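Local coordinates for cysteine protease (Xylella fastidiosa, PDB 3OIS), which binds uridine diphosphate and, as a member of the papain family, probably cleaves peptide bonds with a cysteine nucleophile, at residues W257-V261 and G262-Y266; W268-Y271 and E272-S275. All coordinates share one frame; numbering follows the deposited sequence. Where two conformers were deposited one is given.

Contact 1 of 2, residues W257-V261 and G262-Y266; sequences WGNNV and GEDGY
Between V261 and G265 the chain closes a tight loop, G265 N donating to V261 O at 2.8 Å; the donor lies almost along the C=O axis, but the bond is bent at the hydrogen (134°). The second half of this loop is already part of a type I' beta turn, E263 to Y266, whose ends are joined by two backbone bonds, E263 N to Y266 O and Y266 N to E263 O, both 2.9 Å. Positive phi at D264 and G265 gives this turn its left-handed course, and G265 CA packs 3.2 Å from G258 O. A water accepts from W257 N and donates to G258 O and G265 O, tying the base of the loop. W257 and G258 end the Asn-Ser-Trp-Gly sequence familiar from papain; the W257 indole stacks on H237 and meets W214. E263 turns outward to a salt bridge with R252. D264 was modelled in two conformers, so its side-chain contacts are tentative; in one of them OD1 lies 3.4 Å from N259 CB, and N259 chi1 (72°) lays the amide alongside the carboxylate, their planes 55° apart. There a water donates to D264 OD1 at 2.7 Å and to N259 OD1 at 3.2 Å.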
loop_
_atom_site.group_PDB
_atom_site.type_symbol
_atom_site.label_atom_id
_atom_site.label_comp_id
_atom_site.label_asym_id
_atom_site.label_seq_id
_atom_site.Cartn_x
_atom_site.Cartn_y
_atom_site.Cartn_z
ATOM N N TRP A 257 -3.957 -7.241 6.460
ATOM C CA TRP A 257 -3.702 -8.138 7.633
ATOM C C TRP A 257 -4.842 -9.149 7.736
ATOM O O TRP A 257 -5.065 -9.747 8.820
ATOM C CB TRP A 257 -3.585 -7.343 8.949
ATOM C CG TRP A 257 -2.346 -6.442 8.957
ATOM C CD1 TRP A 257 -1.245 -6.497 8.091
ATOM C CD2 TRP A 257 -2.165 -5.261 9.764
ATOM N NE1 TRP A 257 -0.348 -5.444 8.402
ATOM C CE2 TRP A 257 -0.915 -4.687 9.408
ATOM C CE3 TRP A 257 -2.913 -4.670 10.801
ATOM C CZ2 TRP A 257 -0.428 -3.531 10.054
ATOM C CZ3 TRP A 257 -2.426 -3.546 11.443
ATOM C CH2 TRP A 257 -1.215 -2.950 11.033
ATOM N N GLY A 258 -5.455 -9.475 6.606
ATOM C CA GLY A 258 -6.599 -10.447 6.633
ATOM C C GLY A 258 -7.933 -9.845 7.069
ATOM O O GLY A 258 -8.014 -8.648 7.480
ATOM N N ASN A 259 -9.003 -10.673 6.966
ATOM C CA ASN A 259 -10.354 -10.148 7.254
ATOM C C ASN A 259 -10.878 -10.380 8.680
ATOM O O ASN A 259 -12.090 -10.076 8.965
ATOM C CB ASN A 259 -11.366 -10.606 6.176
ATOM C CG ASN A 259 -11.717 -12.097 6.267
ATOM O OD1 ASN A 259 -12.569 -12.589 5.474
ATOM N ND2 ASN A 259 -11.145 -12.810 7.213
ATOM N N ASN A 260 -9.989 -10.857 9.574
ATOM C CA ASN A 260 -10.398 -11.112 10.950
ATOM C C ASN A 260 -9.898 -10.018 11.873
ATOM O O ASN A 260 -9.896 -10.182 13.101
ATOM C CB ASN A 260 -9.890 -12.491 11.410
ATOM C CG ASN A 260 -10.405 -13.602 10.550
ATOM O OD1 ASN A 260 -9.629 -14.481 10.119
ATOM N ND2 ASN A 260 -11.721 -13.568 10.224
ATOM N N VAL A 261 -9.427 -8.917 11.290
ATOM C CA VAL A 261 -9.156 -7.710 12.100
ATOM C C VAL A 261 -9.941 -6.515 11.528
ATOM O O VAL A 261 -10.339 -6.554 10.375
ATOM C CB VAL A 261 -7.560 -7.384 12.172
ATOM C CG1 VAL A 261 -6.873 -8.554 12.884
ATOM C CG2 VAL A 261 -7.002 -7.065 10.742
ATOM N N GLY A 262 -10.118 -5.457 12.300
ATOM C CA GLY A 262 -10.863 -4.240 11.853
ATOM C C GLY A 262 -12.293 -4.692 11.501
ATOM O O GLY A 262 -12.837 -5.559 12.158
ATOM N N GLU A 263 -12.845 -4.099 10.441
ATOM C CA GLU A 263 -14.186 -4.425 9.883
ATOM C C GLU A 263 -13.880 -5.078 8.545
ATOM O O GLU A 263 -13.653 -4.393 7.550
ATOM C CB GLU A 263 -15.048 -3.170 9.764
ATOM C CG GLU A 263 -15.504 -2.607 11.089
ATOM C CD GLU A 263 -16.241 -1.238 10.972
ATOM O OE1 GLU A 263 -16.121 -0.563 9.934
ATOM O OE2 GLU A 263 -16.935 -0.786 11.916
ATOM N N ASP A 264 -13.821 -6.415 8.571
ATOM C CA ASP A 264 -13.454 -7.221 7.404
ATOM C C ASP A 264 -12.142 -6.782 6.821
ATOM O O ASP A 264 -11.956 -6.789 5.615
ATOM C CB ASP A 264 -14.509 -7.157 6.304
ATOM C CG ASP A 264 -15.218 -8.432 6.138
ATOM O OD1 ASP A 264 -14.548 -9.507 5.981
ATOM O OD2 ASP A 264 -16.462 -8.332 6.204
ATOM N N GLY A 265 -11.239 -6.400 7.700
ATOM C CA GLY A 265 -9.896 -6.016 7.192
ATOM C C GLY A 265 -9.744 -4.520 6.957
ATOM O O GLY A 265 -8.631 -4.059 6.601
ATOM N N TYR A 266 -10.815 -3.743 7.081
ATOM C CA TYR A 266 -10.772 -2.296 6.883
ATOM C C TYR A 266 -10.741 -1.510 8.223
ATOM O O TYR A 266 -11.251 -1.995 9.290
ATOM C CB TYR A 266 -12.009 -1.812 6.082
ATOM C CG TYR A 266 -11.934 -2.231 4.617
ATOM C CD1 TYR A 266 -12.164 -3.604 4.208
ATOM C CD2 TYR A 266 -11.583 -1.311 3.624
ATOM C CE1 TYR A 266 -12.093 -3.963 2.877
ATOM C CE2 TYR A 266 -11.483 -1.722 2.271
ATOM C CZ TYR A 266 -11.691 -3.034 1.925
ATOM O OH TYR A 266 -11.569 -3.386 0.622
HETATM O O HOH W 1 -6.634 -6.251 7.088
HETATM O O HOH W 2 -13.201 -8.728 11.456
HETATM O O HOH W 3 -13.846 -10.451 3.527
#

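Contact 2 of 2, residues W268-Y271 and E272-S275; sequences WMPY and EYIS
M269 and Y273 meet in a Met-aromatic contact where a strand turns directly into a short helix, with P270 as its N-cap residue. M269 CE sits over one face of the Y273 ring, displaced toward the rim and 3.9 Å above the plane. M269 SD approaches obliquely, 38° off the ring normal, and also packs 3.8 Å from I274 CB. An extended M269 chain, CG anti to the backbone N (chi1 179°), bends only at its last torsion to bring the methyl over the ring. P270 lies alongside Y273, its CD 3.8 Å from Y273 CB. Behind these side chains, the backbone sets the helix start: P270 O takes both Y273 N at 2.9 Å, from above the carbonyl plane, and I274 N at 3.2 Å, almost in line with the carbonyl. Further out, F206 and F208 of strand 204-211 pack against M269, and Y273 OH bonds to S209 O. Y271 reaches the other way, its OH bonded to D246, while E272 OE1 forms a salt bridge with R249. One turn on, S275 grips Y271 O twice, OG at 2.9 Å and N at 3.2 Å, the two donors coming from opposite faces of the carbonyl plane.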
loop_
_atom_site.group_PDB
_atom_site.type_symbol
_atom_site.label_atom_id
_atom_site.label_comp_id
_atom_site.label_asym_id
_atom_site.label_seq_id
_atom_site.Cartn_x
_atom_site.Cartn_y
_atom_site.Cartn_z
ATOM N N TRP A 268 -10.552 2.819 10.053
ATOM C CA TRP A 268 -10.802 4.240 9.919
ATOM C C TRP A 268 -9.646 4.999 10.500
ATOM O O TRP A 268 -9.225 4.718 11.663
ATOM C CB TRP A 268 -12.017 4.648 10.760
ATOM C CG TRP A 268 -13.419 4.250 10.214
ATOM C CD1 TRP A 268 -14.345 3.441 10.857
ATOM C CD2 TRP A 268 -14.087 4.767 9.039
ATOM N NE1 TRP A 268 -15.526 3.391 10.131
ATOM C CE2 TRP A 268 -15.385 4.160 9.002
ATOM C CE3 TRP A 268 -13.693 5.612 7.982
ATOM C CZ2 TRP A 268 -16.273 4.373 7.956
ATOM C CZ3 TRP A 268 -14.626 5.887 6.984
ATOM C CH2 TRP A 268 -15.880 5.232 6.964
ATOM N N MET A 269 -9.115 5.943 9.703
ATOM C CA MET A 269 -7.982 6.765 10.097
ATOM C C MET A 269 -8.471 8.227 10.273
ATOM O O MET A 269 -8.999 8.765 9.348
ATOM C CB MET A 269 -6.867 6.779 9.017
ATOM C CG MET A 269 -5.689 7.691 9.475
ATOM S SD MET A 269 -4.275 7.548 8.273
ATOM C CE MET A 269 -3.548 5.985 8.837
ATOM N N PRO A 270 -8.220 8.870 11.416
ATOM C CA PRO A 270 -8.716 10.249 11.628
ATOM C C PRO A 270 -8.154 11.251 10.611
ATOM O O PRO A 270 -7.017 11.118 10.178
ATOM C CB PRO A 270 -8.164 10.648 13.018
ATOM C CG PRO A 270 -7.680 9.329 13.656
ATOM C CD PRO A 270 -7.474 8.325 12.564
ATOM N N TYR A 271 -8.953 12.243 10.230
ATOM C CA TYR A 271 -8.445 13.339 9.430
ATOM C C TYR A 271 -7.155 13.951 9.940
ATOM O O TYR A 271 -6.258 14.262 9.149
ATOM C CB TYR A 271 -9.526 14.450 9.401
ATOM C CG TYR A 271 -10.703 14.113 8.499
ATOM C CD1 TYR A 271 -10.878 12.839 7.922
ATOM C CD2 TYR A 271 -11.699 15.052 8.257
ATOM C CE1 TYR A 271 -11.991 12.568 7.109
ATOM C CE2 TYR A 271 -12.855 14.752 7.436
ATOM C CZ TYR A 271 -12.991 13.520 6.878
ATOM O OH TYR A 271 -14.098 13.207 6.073
ATOM N N GLU A 272 -7.042 14.096 11.266
ATOM C CA GLU A 272 -5.834 14.737 11.869
ATOM C C GLU A 272 -4.601 13.811 11.772
ATOM O O GLU A 272 -3.449 14.276 11.919
ATOM C CB GLU A 272 -6.103 15.022 13.364
ATOM C CG GLU A 272 -7.309 15.964 13.725
ATOM C CD GLU A 272 -8.752 15.333 13.637
ATOM O OE1 GLU A 272 -9.732 16.134 13.807
ATOM O OE2 GLU A 272 -8.945 14.081 13.383
ATOM N N TYR A 273 -4.832 12.529 11.567
ATOM C CA TYR A 273 -3.718 11.599 11.444
ATOM C C TYR A 273 -3.200 11.707 10.003
ATOM O O TYR A 273 -2.012 11.991 9.774
ATOM C CB TYR A 273 -4.259 10.211 11.762
ATOM C CG TYR A 273 -3.210 9.125 12.057
ATOM C CD1 TYR A 273 -3.354 8.373 13.212
ATOM C CD2 TYR A 273 -2.094 8.866 11.216
ATOM C CE1 TYR A 273 -2.503 7.377 13.521
ATOM C CE2 TYR A 273 -1.150 7.873 11.574
ATOM C CZ TYR A 273 -1.397 7.096 12.703
ATOM O OH TYR A 273 -0.527 6.104 13.110
ATOM N N ILE A 274 -4.081 11.472 9.020
ATOM C CA ILE A 274 -3.625 11.453 7.637
ATOM C C ILE A 274 -3.014 12.783 7.146
ATOM O O ILE A 274 -2.142 12.775 6.259
ATOM C CB ILE A 274 -4.797 10.992 6.701
ATOM C CG1 ILE A 274 -4.245 10.346 5.432
ATOM C CG2 ILE A 274 -5.748 12.211 6.464
ATOM C CD1 ILE A 274 -5.374 9.572 4.541
ATOM N N SER A 275 -3.464 13.901 7.704
ATOM C CA SER A 275 -3.013 15.208 7.251
ATOM C C SER A 275 -1.760 15.678 7.974
ATOM O O SER A 275 -1.240 16.692 7.595
ATOM C CB SER A 275 -4.178 16.219 7.435
ATOM O OG SER A 275 -4.391 16.476 8.807
#

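In the fold
Contact 1 comes first along the chain and contact 2 follows closely, their centres about 18 Å apart at the two ends of strand 266-270. The loop of contact 1 connects strands 250-254 and 266-270, antiparallel neighbours in the main sheet of this papain-like fold; contact 2 is where the second of these strands gives way to helix 271-274, which leads on toward strand 280-287. The two meet where E263 OE1 packs 4.0 Å from W268 NE1. R252, on the neighbouring strand, joins them too, pairing with E263 by charge and with the W268 indole by a cation-pi contact. Both lie away from the UDP pocket: one is the link between two strands of the sheet, the other the exit from the second of them into a helix.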